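Local coordinates for 5-oxoprolinase subunit A (Thermus thermophilus, PDB 2DFA), which probably catalyses the ATP-driven opening of 5-oxoproline to L-glutamate, as one component of a PxpA–PxpB–PxpC complex, at residues G36-G40 / H62-L68. Sequence-based numbering, arbitrary orientation.
Sequences GFHGG and HPGFPDL
His38 sends its imidazole along the chain that leaves strand 58-62, bringing CE1 to 3.2 Å from the carbonyl O of His62 at the edge of the His38 ring. Its CG is flanked by both the backbone N and C (chi1 68°), which carries the ring past the CA of Gly64, 3.9 Å from His38 ND1. Any side chain on Gly64 would run into that nitrogen, so the close approach depends on the glycine. The same ring also turns its edge to the face of His62 in an offset T-shaped pair, with planes at 86°. Each imidazole is fixed by a hydrogen bond from beyond the pair, His38 NE2 with Glu11 and His62 ND1 with the carbonyl of Lys109.

Phe37 packs against the turn at Pro66 and its flanking carbonyls. Its CB lies 3.5 Å from Phe65 O, and its ring crosses Pro66 at a slant, CD2 standing 3.7 Å from Pro66 CB. An inverse gamma turn is centred on Pro66, and its weak bond runs from Asp67 N to Phe65 O. Replacing Phe37 by an alanine would probably leave Pro66 without its aromatic partner and open a gap beside helix 80-100. Leu68, with CG anti to the backbone N (chi1 -177°), reaches back with CD1 to 3.7 Å from His38 O, a buried carbonyl without a polar partner in the model.

The example illustrates how loops following neighbouring parallel strands, 30-34 and 58-62, can pack through side chains set against the other loop's backbone carbonyls. His62 may also belong to an empty metal site with Asp8 and His111; helix 80-100 borders Phe37 and Pro66, while helix 112-120 packs against Phe65.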
ATOM      1  N   GLY A  36      -0.659   0.199  11.939  1.00 27.77           N
ATOM      2  CA  GLY A  36      -0.931  -0.031  10.528  1.00 29.34           C
ATOM      3  C   GLY A  36      -0.118   0.726   9.489  1.00 28.49           C
ATOM      4  O   GLY A  36      -0.282   0.480   8.292  1.00 29.88           O
ATOM      5  N   PHE A  37       0.755   1.628   9.920  1.00 27.77           N
ATOM      6  CA  PHE A  37       1.567   2.401   8.973  1.00 29.46           C
ATOM      7  C   PHE A  37       2.951   1.806   8.711  1.00 30.16           C
ATOM      8  O   PHE A  37       3.367   1.684   7.555  1.00 33.18           O
ATOM      9  CB  PHE A  37       1.720   3.848   9.463  1.00 28.19           C
ATOM     10  CG  PHE A  37       0.561   4.743   9.102  1.00 29.76           C
ATOM     11  CD1 PHE A  37      -0.751   4.297   9.214  1.00 30.42           C
ATOM     12  CD2 PHE A  37       0.791   6.051   8.670  1.00 30.69           C
ATOM     13  CE1 PHE A  37      -1.827   5.140   8.901  1.00 30.47           C
ATOM     14  CE2 PHE A  37      -0.275   6.907   8.354  1.00 29.91           C
ATOM     15  CZ  PHE A  37      -1.579   6.453   8.468  1.00 28.01           C
ATOM     16  N   HIS A  38       3.669   1.461   9.776  1.00 31.57           N
ATOM     17  CA  HIS A  38       4.974   0.865   9.584  1.00 34.20           C
ATOM     18  C   HIS A  38       4.931  -0.606   9.963  1.00 34.94           C
ATOM     19  O   HIS A  38       5.904  -1.337   9.830  1.00 35.64           O
ATOM     20  CB  HIS A  38       5.974   1.604  10.473  1.00 35.96           C
ATOM     21  CG  HIS A  38       5.668   1.324  11.921  1.00 37.63           C
ATOM     22  ND1 HIS A  38       4.774   2.042  12.646  1.00 40.74           N
ATOM     23  CD2 HIS A  38       6.223   0.340  12.747  1.00 39.33           C
ATOM     24  CE1 HIS A  38       4.791   1.502  13.881  1.00 38.78           C
ATOM     25  NE2 HIS A  38       5.648   0.482  13.970  1.00 40.38           N
ATOM     26  N   GLY A  39       3.751  -1.031  10.396  1.00 34.49           N
ATOM     27  CA  GLY A  39       3.516  -2.412  10.767  1.00 33.29           C
ATOM     28  C   GLY A  39       2.174  -2.492  11.469  1.00 32.93           C
ATOM     29  O   GLY A  39       1.489  -1.478  11.616  1.00 31.24           O
ATOM     30  N   GLY A  40       1.792  -3.692  11.896  1.00 33.02           N
ATOM     31  CA  GLY A  40       0.525  -3.860  12.587  1.00 32.65           C
ATOM     32  C   GLY A  40      -0.747  -3.805  11.745  1.00 33.10           C
ATOM     33  O   GLY A  40      -1.483  -2.817  11.797  1.00 34.90           O
ATOM     34  N   HIS A  62       1.820   3.437  19.028  1.00 30.03           N
ATOM     35  CA  HIS A  62       3.175   3.555  18.513  1.00 26.76           C
ATOM     36  C   HIS A  62       3.057   4.028  17.053  1.00 28.73           C
ATOM     37  O   HIS A  62       3.377   3.293  16.126  1.00 28.26           O
ATOM     38  CB  HIS A  62       3.845   2.176  18.591  1.00 27.80           C
ATOM     39  CG  HIS A  62       5.340   2.207  18.541  1.00 30.30           C
ATOM     40  ND1 HIS A  62       6.088   3.230  19.083  1.00 33.16           N
ATOM     41  CD2 HIS A  62       6.233   1.292  18.088  1.00 30.69           C
ATOM     42  CE1 HIS A  62       7.373   2.944  18.973  1.00 33.26           C
ATOM     43  NE2 HIS A  62       7.486   1.773  18.373  1.00 34.63           N
ATOM     44  N   PRO A  63       2.585   5.269  16.840  1.00 27.69           N
ATOM     45  CA  PRO A  63       2.436   5.799  15.478  1.00 28.43           C
ATOM     46  C   PRO A  63       3.750   6.022  14.735  1.00 27.56           C
ATOM     47  O   PRO A  63       4.770   6.373  15.331  1.00 27.21           O
ATOM     48  CB  PRO A  63       1.654   7.091  15.698  1.00 28.61           C
ATOM     49  CG  PRO A  63       2.166   7.560  17.042  1.00 28.23           C
ATOM     50  CD  PRO A  63       2.152   6.262  17.843  1.00 27.95           C
ATOM     51  N   GLY A  64       3.721   5.805  13.424  1.00 28.96           N
ATOM     52  CA  GLY A  64       4.918   5.988  12.627  1.00 27.34           C
ATOM     53  C   GLY A  64       4.647   6.593  11.259  1.00 29.17           C
ATOM     54  O   GLY A  64       3.505   6.915  10.919  1.00 27.58           O
ATOM     55  N   PHE A  65       5.712   6.763  10.482  1.00 29.23           N
ATOM     56  CA  PHE A  65       5.607   7.301   9.129  1.00 29.19           C
ATOM     57  C   PHE A  65       4.889   6.294   8.232  1.00 28.93           C
ATOM     58  O   PHE A  65       4.888   5.086   8.501  1.00 28.30           O
ATOM     59  CB  PHE A  65       7.002   7.540   8.529  1.00 30.89           C
ATOM     60  CG  PHE A  65       7.665   8.816   8.973  1.00 32.68           C
ATOM     61  CD1 PHE A  65       6.968  10.021   8.980  1.00 32.21           C
ATOM     62  CD2 PHE A  65       9.018   8.825   9.311  1.00 32.88           C
ATOM     63  CE1 PHE A  65       7.612  11.217   9.316  1.00 32.96           C
ATOM     64  CE2 PHE A  65       9.669  10.011   9.646  1.00 32.48           C
ATOM     65  CZ  PHE A  65       8.966  11.210   9.648  1.00 33.70           C
ATOM     66  N   PRO A  66       4.260   6.778   7.148  1.00 29.54           N
ATOM     67  CA  PRO A  66       3.565   5.873   6.236  1.00 29.86           C
ATOM     68  C   PRO A  66       4.617   5.259   5.305  1.00 30.61           C
ATOM     69  O   PRO A  66       4.771   5.682   4.152  1.00 29.92           O
ATOM     70  CB  PRO A  66       2.601   6.804   5.504  1.00 31.39           C
ATOM     71  CG  PRO A  66       3.397   8.075   5.417  1.00 30.74           C
ATOM     72  CD  PRO A  66       3.980   8.187   6.811  1.00 30.06           C
ATOM     73  N   ASP A  67       5.341   4.267   5.818  1.00 29.51           N
ATOM     74  CA  ASP A  67       6.405   3.595   5.061  1.00 28.92           C
ATOM     75  C   ASP A  67       6.509   2.147   5.543  1.00 28.48           C
ATOM     76  O   ASP A  67       7.388   1.796   6.330  1.00 30.36           O
ATOM     77  CB  ASP A  67       7.729   4.343   5.282  1.00 28.59           C
ATOM     78  CG  ASP A  67       8.903   3.734   4.519  1.00 30.04           C
ATOM     79  OD1 ASP A  67       8.686   2.955   3.567  1.00 29.29           O
ATOM     80  OD2 ASP A  67      10.055   4.054   4.882  1.00 29.68           O
ATOM     81  N   LEU A  68       5.595   1.310   5.070  1.00 29.97           N
ATOM     82  CA  LEU A  68       5.565  -0.093   5.474  1.00 30.80           C
ATOM     83  C   LEU A  68       6.824  -0.859   5.080  1.00 31.54           C
ATOM     84  O   LEU A  68       7.451  -1.509   5.920  1.00 31.42           O
ATOM     85  CB  LEU A  68       4.343  -0.788   4.872  1.00 33.24           C
ATOM     86  CG  LEU A  68       4.134  -2.254   5.267  1.00 34.41           C
ATOM     87  CD1 LEU A  68       4.008  -2.366   6.785  1.00 33.71           C
ATOM     88  CD2 LEU A  68       2.883  -2.789   4.585  1.00 34.66           C
TER